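Local coordinates for putative citrate lyase (Ralstonia eutropha, PDB 3QQW), which is a putative magnesium-dependent lyase of the HpcH/HpaI aldolase and citrate lyase family, possibly acting on citramalyl-CoA, at residues Y114-K119 with H149-T154; I170-F175 with G219-H224; D54-A59 with G86-D91. All coordinates share one frame; numbering follows the deposited sequence.

Contact 1: residues Y114-K119 with H149-T154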
# COMPACT_ATOMS: atom_id res chain seq x y z
N TYR C 114 26.81 2.11 -15.50
CA TYR C 114 25.86 1.23 -14.80
C TYR C 114 25.40 0.10 -15.69
O TYR C 114 25.57 0.14 -16.92
CB TYR C 114 24.61 2.02 -14.31
CG TYR C 114 23.92 2.79 -15.40
CD1 TYR C 114 22.93 2.20 -16.19
CD2 TYR C 114 24.24 4.12 -15.65
CE1 TYR C 114 22.31 2.90 -17.22
CE2 TYR C 114 23.63 4.83 -16.68
CZ TYR C 114 22.67 4.21 -17.46
OH TYR C 114 22.05 4.93 -18.46
N ILE C 115 24.75 -0.90 -15.07
CA ILE C 115 24.11 -2.00 -15.77
C ILE C 115 22.64 -1.97 -15.37
O ILE C 115 22.32 -1.91 -14.18
CB ILE C 115 24.78 -3.37 -15.52
CG1 ILE C 115 26.09 -3.46 -16.30
CG2 ILE C 115 23.85 -4.55 -15.88
CD1 ILE C 115 26.98 -4.49 -15.81
N THR C 116 21.77 -1.98 -16.37
CA THR C 116 20.32 -2.02 -16.19
C THR C 116 19.91 -3.49 -16.32
O THR C 116 20.22 -4.15 -17.32
CB THR C 116 19.64 -1.08 -17.15
OG1 THR C 116 20.09 0.24 -16.85
CG2 THR C 116 18.14 -1.14 -17.04
N VAL C 117 19.27 -4.00 -15.26
CA VAL C 117 18.82 -5.40 -15.17
C VAL C 117 17.30 -5.42 -15.35
O VAL C 117 16.55 -4.89 -14.51
CB VAL C 117 19.28 -6.04 -13.83
CG1 VAL C 117 18.82 -7.49 -13.72
CG2 VAL C 117 20.77 -5.92 -13.63
N PRO C 118 16.81 -6.10 -16.40
CA PRO C 118 15.37 -6.09 -16.65
C PRO C 118 14.64 -7.36 -16.22
O PRO C 118 15.25 -8.41 -16.05
CB PRO C 118 15.30 -5.98 -18.17
CG PRO C 118 16.49 -6.75 -18.63
CD PRO C 118 17.53 -6.72 -17.52
N LYS C 119 13.30 -7.25 -16.11
CA LYS C 119 12.37 -8.36 -15.94
C LYS C 119 12.72 -9.39 -14.85
O LYS C 119 12.36 -10.57 -15.01
CB LYS C 119 12.25 -9.09 -17.29
CG LYS C 119 11.15 -8.58 -18.20
CD LYS C 119 11.47 -8.93 -19.66
CE LYS C 119 10.89 -7.95 -20.66
NZ LYS C 119 11.50 -6.59 -20.56
N HIS C 149 20.98 -0.68 -11.98
CA HIS C 149 19.63 -0.15 -12.18
C HIS C 149 18.74 -1.35 -12.33
O HIS C 149 18.99 -2.20 -13.19
CB HIS C 149 19.54 0.76 -13.41
CG HIS C 149 20.34 2.02 -13.34
ND1 HIS C 149 20.13 3.04 -14.25
CD2 HIS C 149 21.34 2.39 -12.50
CE1 HIS C 149 21.01 3.99 -13.94
NE2 HIS C 149 21.76 3.64 -12.89
N VAL C 150 17.75 -1.48 -11.45
CA VAL C 150 16.88 -2.66 -11.47
C VAL C 150 15.48 -2.29 -11.91
O VAL C 150 14.85 -1.41 -11.32
CB VAL C 150 16.88 -3.39 -10.09
CG1 VAL C 150 15.98 -4.60 -10.09
CG2 VAL C 150 18.30 -3.79 -9.70
N LEU C 151 14.99 -2.97 -12.94
CA LEU C 151 13.61 -2.79 -13.38
C LEU C 151 12.66 -3.50 -12.44
O LEU C 151 12.88 -4.67 -12.11
CB LEU C 151 13.40 -3.35 -14.80
CG LEU C 151 13.49 -2.40 -16.01
CD1 LEU C 151 12.48 -1.29 -15.96
CD2 LEU C 151 14.86 -1.91 -16.22
N ILE C 152 11.61 -2.79 -12.01
CA ILE C 152 10.50 -3.34 -11.22
C ILE C 152 9.36 -3.37 -12.20
O ILE C 152 8.78 -2.33 -12.50
CB ILE C 152 10.23 -2.54 -9.92
CG1 ILE C 152 11.54 -2.42 -9.05
CG2 ILE C 152 9.05 -3.15 -9.14
CD1 ILE C 152 12.23 -3.77 -8.59
N GLU C 153 9.17 -4.54 -12.85
CA GLU C 153 8.17 -4.66 -13.92
C GLU C 153 7.47 -6.02 -13.92
O GLU C 153 6.88 -6.42 -14.94
CB GLU C 153 8.82 -4.38 -15.28
CG GLU C 153 10.00 -5.24 -15.67
CD GLU C 153 10.76 -4.75 -16.89
OE1 GLU C 153 10.25 -3.85 -17.59
OE2 GLU C 153 11.87 -5.26 -17.15
N THR C 154 7.54 -6.74 -12.80
CA THR C 154 6.88 -8.03 -12.63
C THR C 154 6.18 -8.07 -11.30
O THR C 154 6.47 -7.24 -10.43
CB THR C 154 7.88 -9.19 -12.76
OG1 THR C 154 8.76 -9.18 -11.65
CG2 THR C 154 8.63 -9.19 -14.07
O HOH W 1 18.47 1.97 -16.20
O HOH W 2 14.82 -6.59 -12.88

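Contact 2: residues I170-F175 with G219-H224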
# COMPACT_ATOMS: atom_id res chain seq x y z
N ILE C 170 22.84 -0.97 -5.90
CA ILE C 170 21.69 -0.48 -6.66
C ILE C 170 21.64 1.02 -6.44
O ILE C 170 21.72 1.50 -5.30
CB ILE C 170 20.35 -1.19 -6.30
CG1 ILE C 170 20.45 -2.71 -6.59
CG2 ILE C 170 19.12 -0.56 -7.03
CD1 ILE C 170 19.24 -3.50 -6.10
N GLU C 171 21.55 1.77 -7.53
CA GLU C 171 21.43 3.22 -7.42
C GLU C 171 20.11 3.68 -8.05
O GLU C 171 19.66 4.79 -7.73
CB GLU C 171 22.64 3.96 -8.01
CG GLU C 171 22.79 3.79 -9.51
CD GLU C 171 23.83 4.67 -10.17
OE1 GLU C 171 24.66 5.28 -9.46
OE2 GLU C 171 23.84 4.69 -11.42
N VAL C 172 19.47 2.84 -8.87
CA VAL C 172 18.19 3.16 -9.48
C VAL C 172 17.24 1.95 -9.45
O VAL C 172 17.66 0.82 -9.67
CB VAL C 172 18.30 3.70 -10.94
CG1 VAL C 172 16.93 3.86 -11.59
CG2 VAL C 172 19.06 5.01 -11.04
N LEU C 173 15.94 2.23 -9.19
CA LEU C 173 14.81 1.32 -9.36
C LEU C 173 14.00 1.92 -10.48
O LEU C 173 13.57 3.07 -10.41
CB LEU C 173 13.96 1.10 -8.10
CG LEU C 173 14.62 0.40 -6.90
CD1 LEU C 173 13.59 0.14 -5.82
CD2 LEU C 173 15.30 -0.93 -7.31
N ASP C 174 13.87 1.17 -11.59
CA ASP C 174 13.15 1.63 -12.77
C ASP C 174 11.77 1.06 -12.81
O ASP C 174 11.61 -0.15 -12.68
CB ASP C 174 13.91 1.19 -14.05
CG ASP C 174 15.24 1.85 -14.28
OD1 ASP C 174 15.26 3.06 -14.46
OD2 ASP C 174 16.25 1.12 -14.36
N PHE C 175 10.78 1.89 -13.06
CA PHE C 175 9.41 1.37 -13.20
C PHE C 175 9.14 0.96 -14.66
O PHE C 175 9.19 1.80 -15.56
CB PHE C 175 8.36 2.37 -12.72
CG PHE C 175 7.02 1.71 -12.61
CD1 PHE C 175 6.76 0.77 -11.62
CD2 PHE C 175 6.02 1.97 -13.55
CE1 PHE C 175 5.53 0.11 -11.56
CE2 PHE C 175 4.79 1.32 -13.49
CZ PHE C 175 4.55 0.39 -12.49
N GLY C 219 17.92 5.01 -0.06
CA GLY C 219 18.83 5.93 -0.75
C GLY C 219 19.05 5.58 -2.20
O GLY C 219 20.18 5.66 -2.71
N ILE C 220 17.98 5.15 -2.87
CA ILE C 220 18.00 4.77 -4.28
C ILE C 220 17.12 5.74 -5.03
O ILE C 220 16.09 6.17 -4.51
CB ILE C 220 17.55 3.28 -4.47
CG1 ILE C 220 18.60 2.31 -3.84
CG2 ILE C 220 17.32 2.93 -5.92
CD1 ILE C 220 18.07 0.95 -3.59
N VAL C 221 17.54 6.11 -6.24
CA VAL C 221 16.79 7.00 -7.10
C VAL C 221 15.62 6.21 -7.76
O VAL C 221 15.87 5.21 -8.45
CB VAL C 221 17.71 7.67 -8.17
CG1 VAL C 221 16.90 8.34 -9.28
CG2 VAL C 221 18.66 8.66 -7.51
N PRO C 222 14.36 6.66 -7.60
CA PRO C 222 13.26 5.99 -8.34
C PRO C 222 13.13 6.62 -9.73
O PRO C 222 13.05 7.84 -9.85
CB PRO C 222 12.04 6.23 -7.44
CG PRO C 222 12.43 7.41 -6.53
CD PRO C 222 13.86 7.80 -6.81
N ALA C 223 13.14 5.80 -10.80
CA ALA C 223 13.02 6.29 -12.17
C ALA C 223 11.71 5.87 -12.82
O ALA C 223 11.21 4.75 -12.61
CB ALA C 223 14.19 5.84 -13.01
N HIS C 224 11.12 6.83 -13.54
CA HIS C 224 9.83 6.67 -14.19
C HIS C 224 9.98 6.15 -15.62
O HIS C 224 10.98 6.39 -16.26
CB HIS C 224 9.08 8.00 -14.18
CG HIS C 224 7.62 7.88 -14.48
ND1 HIS C 224 7.08 8.36 -15.65
CD2 HIS C 224 6.62 7.33 -13.74
CE1 HIS C 224 5.79 8.06 -15.60
NE2 HIS C 224 5.47 7.44 -14.47
O HOH W 3 22.11 3.95 -3.99
O HOH W 4 12.22 3.57 -15.45

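Contact 3: residues D54-A59 with G86-D91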
# COMPACT_ATOMS: atom_id res chain seq x y z
N ASP C 54 21.07 -0.19 -25.16
CA ASP C 54 20.11 -1.25 -25.00
C ASP C 54 20.55 -2.55 -25.67
O ASP C 54 20.69 -2.57 -26.87
CB ASP C 54 18.76 -0.78 -25.53
CG ASP C 54 17.59 -1.52 -24.92
OD1 ASP C 54 17.83 -2.56 -24.24
OD2 ASP C 54 16.44 -1.08 -25.12
N CYS C 55 20.79 -3.63 -24.90
CA CYS C 55 21.12 -4.97 -25.44
C CYS C 55 19.84 -5.72 -25.54
O CYS C 55 19.49 -6.16 -26.64
CB CYS C 55 22.13 -5.72 -24.57
SG CYS C 55 23.83 -5.13 -24.74
N GLU C 56 19.08 -5.74 -24.40
CA GLU C 56 17.78 -6.36 -24.18
C GLU C 56 16.85 -6.22 -25.38
O GLU C 56 16.39 -7.25 -25.90
CB GLU C 56 17.10 -5.76 -22.93
CG GLU C 56 16.21 -6.75 -22.22
CD GLU C 56 14.77 -6.35 -21.99
OE1 GLU C 56 14.51 -5.17 -21.66
OE2 GLU C 56 13.90 -7.25 -22.07
N ASP C 57 16.58 -4.97 -25.83
CA ASP C 57 15.73 -4.70 -26.99
C ASP C 57 16.58 -4.58 -28.26
O ASP C 57 16.13 -5.03 -29.33
CB ASP C 57 14.87 -3.43 -26.80
CG ASP C 57 13.70 -3.52 -25.82
OD1 ASP C 57 13.40 -4.64 -25.35
OD2 ASP C 57 13.08 -2.46 -25.54
N GLY C 58 17.78 -4.00 -28.14
CA GLY C 58 18.70 -3.77 -29.25
C GLY C 58 19.14 -4.99 -30.03
O GLY C 58 19.05 -5.01 -31.27
N ALA C 59 19.61 -6.03 -29.31
CA ALA C 59 20.16 -7.28 -29.87
C ALA C 59 19.12 -8.12 -30.63
O ALA C 59 18.01 -8.35 -30.14
CB ALA C 59 20.78 -8.12 -28.77
N GLY C 86 25.60 3.67 -19.86
CA GLY C 86 25.38 2.38 -19.22
C GLY C 86 24.82 1.40 -20.24
O GLY C 86 24.66 1.74 -21.42
N ALA C 87 24.50 0.18 -19.81
CA ALA C 87 23.96 -0.82 -20.72
C ALA C 87 22.84 -1.61 -20.09
O ALA C 87 22.92 -1.95 -18.92
CB ALA C 87 25.05 -1.77 -21.18
N ARG C 88 21.81 -1.92 -20.86
CA ARG C 88 20.75 -2.80 -20.39
C ARG C 88 21.07 -4.16 -20.95
O ARG C 88 21.08 -4.33 -22.16
CB ARG C 88 19.32 -2.33 -20.75
CG ARG C 88 18.31 -3.44 -20.42
CD ARG C 88 16.85 -3.09 -20.36
NE ARG C 88 16.34 -2.50 -21.59
CZ ARG C 88 15.10 -2.01 -21.73
NH1 ARG C 88 14.22 -2.11 -20.73
NH2 ARG C 88 14.73 -1.46 -22.88
N ILE C 89 21.34 -5.13 -20.08
CA ILE C 89 21.61 -6.51 -20.44
C ILE C 89 20.27 -7.23 -20.54
O ILE C 89 19.25 -6.65 -20.23
CB ILE C 89 22.57 -7.12 -19.36
CG1 ILE C 89 21.87 -7.22 -17.95
CG2 ILE C 89 23.90 -6.30 -19.31
CD1 ILE C 89 22.58 -8.06 -16.90
N HIS C 90 20.27 -8.49 -20.95
CA HIS C 90 19.08 -9.33 -21.02
C HIS C 90 18.60 -9.73 -19.60
O HIS C 90 19.36 -9.64 -18.64
CB HIS C 90 19.39 -10.58 -21.89
CG HIS C 90 19.52 -10.26 -23.35
ND1 HIS C 90 20.75 -9.88 -23.91
CD2 HIS C 90 18.58 -10.22 -24.32
CE1 HIS C 90 20.51 -9.66 -25.19
NE2 HIS C 90 19.22 -9.87 -25.48
N ASP C 91 17.33 -10.18 -19.48
CA ASP C 91 16.76 -10.51 -18.20
C ASP C 91 17.41 -11.77 -17.55
O ASP C 91 18.05 -12.55 -18.25
CB ASP C 91 15.24 -10.67 -18.33
CG ASP C 91 14.81 -11.89 -19.06
OD1 ASP C 91 14.63 -11.80 -20.30
OD2 ASP C 91 14.64 -12.93 -18.41

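Contact 1: residues Y114-K119 with H149-T154
Tyr114 takes the crowded rotamer, CG between its own backbone N and carbonyl carbon (chi1 54°), while His149 holds CG beside its backbone N, anti to the carbonyl carbon (chi1 -64°). The two rings thereby come together as an offset stack, planes 7° apart and centroids 3.9 Å apart. CE1 of His149 lies over the centre of the phenol ring, whereas Tyr114 CD1 sits toward the rim of the imidazole. A water in the imidazole plane joins His149 ND1 to Thr116 OG1, and NE2 bonds to Glu171; both nitrogens are thus engaged, and Tyr114 OH is held by Thr52. Between the rings and the strand ends runs a parallel ladder: His149 N donates to Ile115 O, Val117 N to His149 O at 2.8 Å, and Leu151 N to Val117 O, all nearly straight. Thr116 and His149 face the barrel interior with Leu151, whose CD2 meets Thr116 CG2 at 3.5 Å; Val117 and Val150 face helix 123-139, the crossover helix of this beta-alpha-beta unit. Near the C-terminal strand ends a second water donates to both Val117 O and Leu151 O. Glu153, also in the crowded rotamer and extended beyond CG, reaches back so that the anti lone pair of OE2 takes Lys119 N at 2.7 Å. Lys119 NZ makes only a long salt bridge to Glu153 OE2, 3.7 Å, and also bridges to Glu56, its strongest partner, and Asp179. The N-H and lysine would offset repulsion between Glu153 and Asp179, carboxylates predicted to bind Mg(2+).

Contact 2: residues I170-F175 with G219-H224
Ile220 leans across the strand 170-175 with CB directed at it, Ile220 CB being 4.2 Å from Glu171 O. From CB the side chain forks. Ile220 CG2, anti to the backbone N, lies 3.5 Å from Glu171 O and passes on to Leu173, meeting its CG at 3.8 Å. The other branch, CG1, sits beside the backbone N and rests on the carbonyl oxygen of Ile170. At the tip, Ile220 CD1 ends against Ile170 CG2 at 3.9 Å, the two isoleucines crossing obliquely. Beside these isoleucines a water donates to both Ile170 O and Gly219 O, tying the strand start to the turn that leads in. These are neighbouring parallel strands, the sixth and seventh of the eight-stranded TIM barrel, with segment directions 30° apart. Four backbone bonds zip them: Val221 N to Glu171 O, Leu173 N to Val221 O, Ala223 N to Leu173 O and Phe175 N to Ala223 O. In the first, Val221 N stands 34° out of the carbonyl plane of Glu171; Ala223 N to Leu173 O is nearly straight, at 2.8 Å. Leu173 and Pro222 turn outward to helix 202-217. On the inner face Val172 and Val221 lie side by side, pointing the same way, and Val172 CG1 touches Ala223 CB at 3.7 Å. Asp174, with CG beside its backbone N (chi1 -68°), brings OD1 to within 3.3 Å of Ala223 CB. That oxygen accepts a hydrogen bond from Trp253 of the next strand, and a water near the strand ends can also donate to it.

Contact 3: residues D54-A59 with G86-D91
Three carboxylates gather round one guanidinium: Asp54, Glu56 and Asp57 each approach Arg88 differently. Asp54, CG anti to its backbone N (chi1 -156°), meets it side-on in a two-pronged grip. Arg88 NE donates to Asp54 OD1 at 3.0 Å and NH2 to OD2 at 2.8 Å; both oxygens lie close to the guanidinium plane, although the carboxylate itself is tilted 37° from it. Glu56, bent at chi2, brings OE1 over one face of the guanidinium, 3.2 Å from Arg88 NH1, so this bridge is purely electrostatic; its other oxygen, OE2, is taken by Lys119. Asp57 OD2 adds a third, 3.3 Å from Arg88 NH2. The arginine reaches them by an extended chain that bends at chi3 (57°). Asp54 OD1 is shared, also accepting a straight bond from Asp57 N; this Asx motif fixes the start of the loop. Cys55 N donates to Arg88 O at 2.8 Å, with a weak second bond from Glu56 N to the same oxygen. Further on, Glu56 CA sits over the face of the His90 ring, 4.1 Å from its centroid, while Ala59 CB comes to the ring edge at CE1. So many acids would keep Arg88 charged and its head immobile, consistent with its predicted role in substrate binding. Asp54 and Arg88 end adjacent parallel barrel strands 49-54 and 85-88 and both touch Phe28 of strand 25-29. Outside, Cys55 packs between helices 64-76 and 97-107, the latter also holding His90 through Asp100.

How the contacts relate
The three contacts follow one another round the same parallel barrel. Contact 3 joins contact 1 where Thr116 N meets Ala87 O at 2.8 Å, and at the strand ends, where Lys119 NZ forms a salt bridge to Glu56 OE2 at 2.9 Å. Contact 1 passes to contact 2 through Ile152 N and Asp174 O, 2.7 Å apart, and through His149 NE2 and Glu171 OE2, 2.8 Å apart. Contacts 2 and 3 do not touch; their centres are about 17 Å apart. The predicted site gathers Arg88 from contact 3 and Glu153 from contact 1, together with Asp179, just beyond the strand of contact 2; the Phe175 side chain remains about 7 Å from that of Glu153.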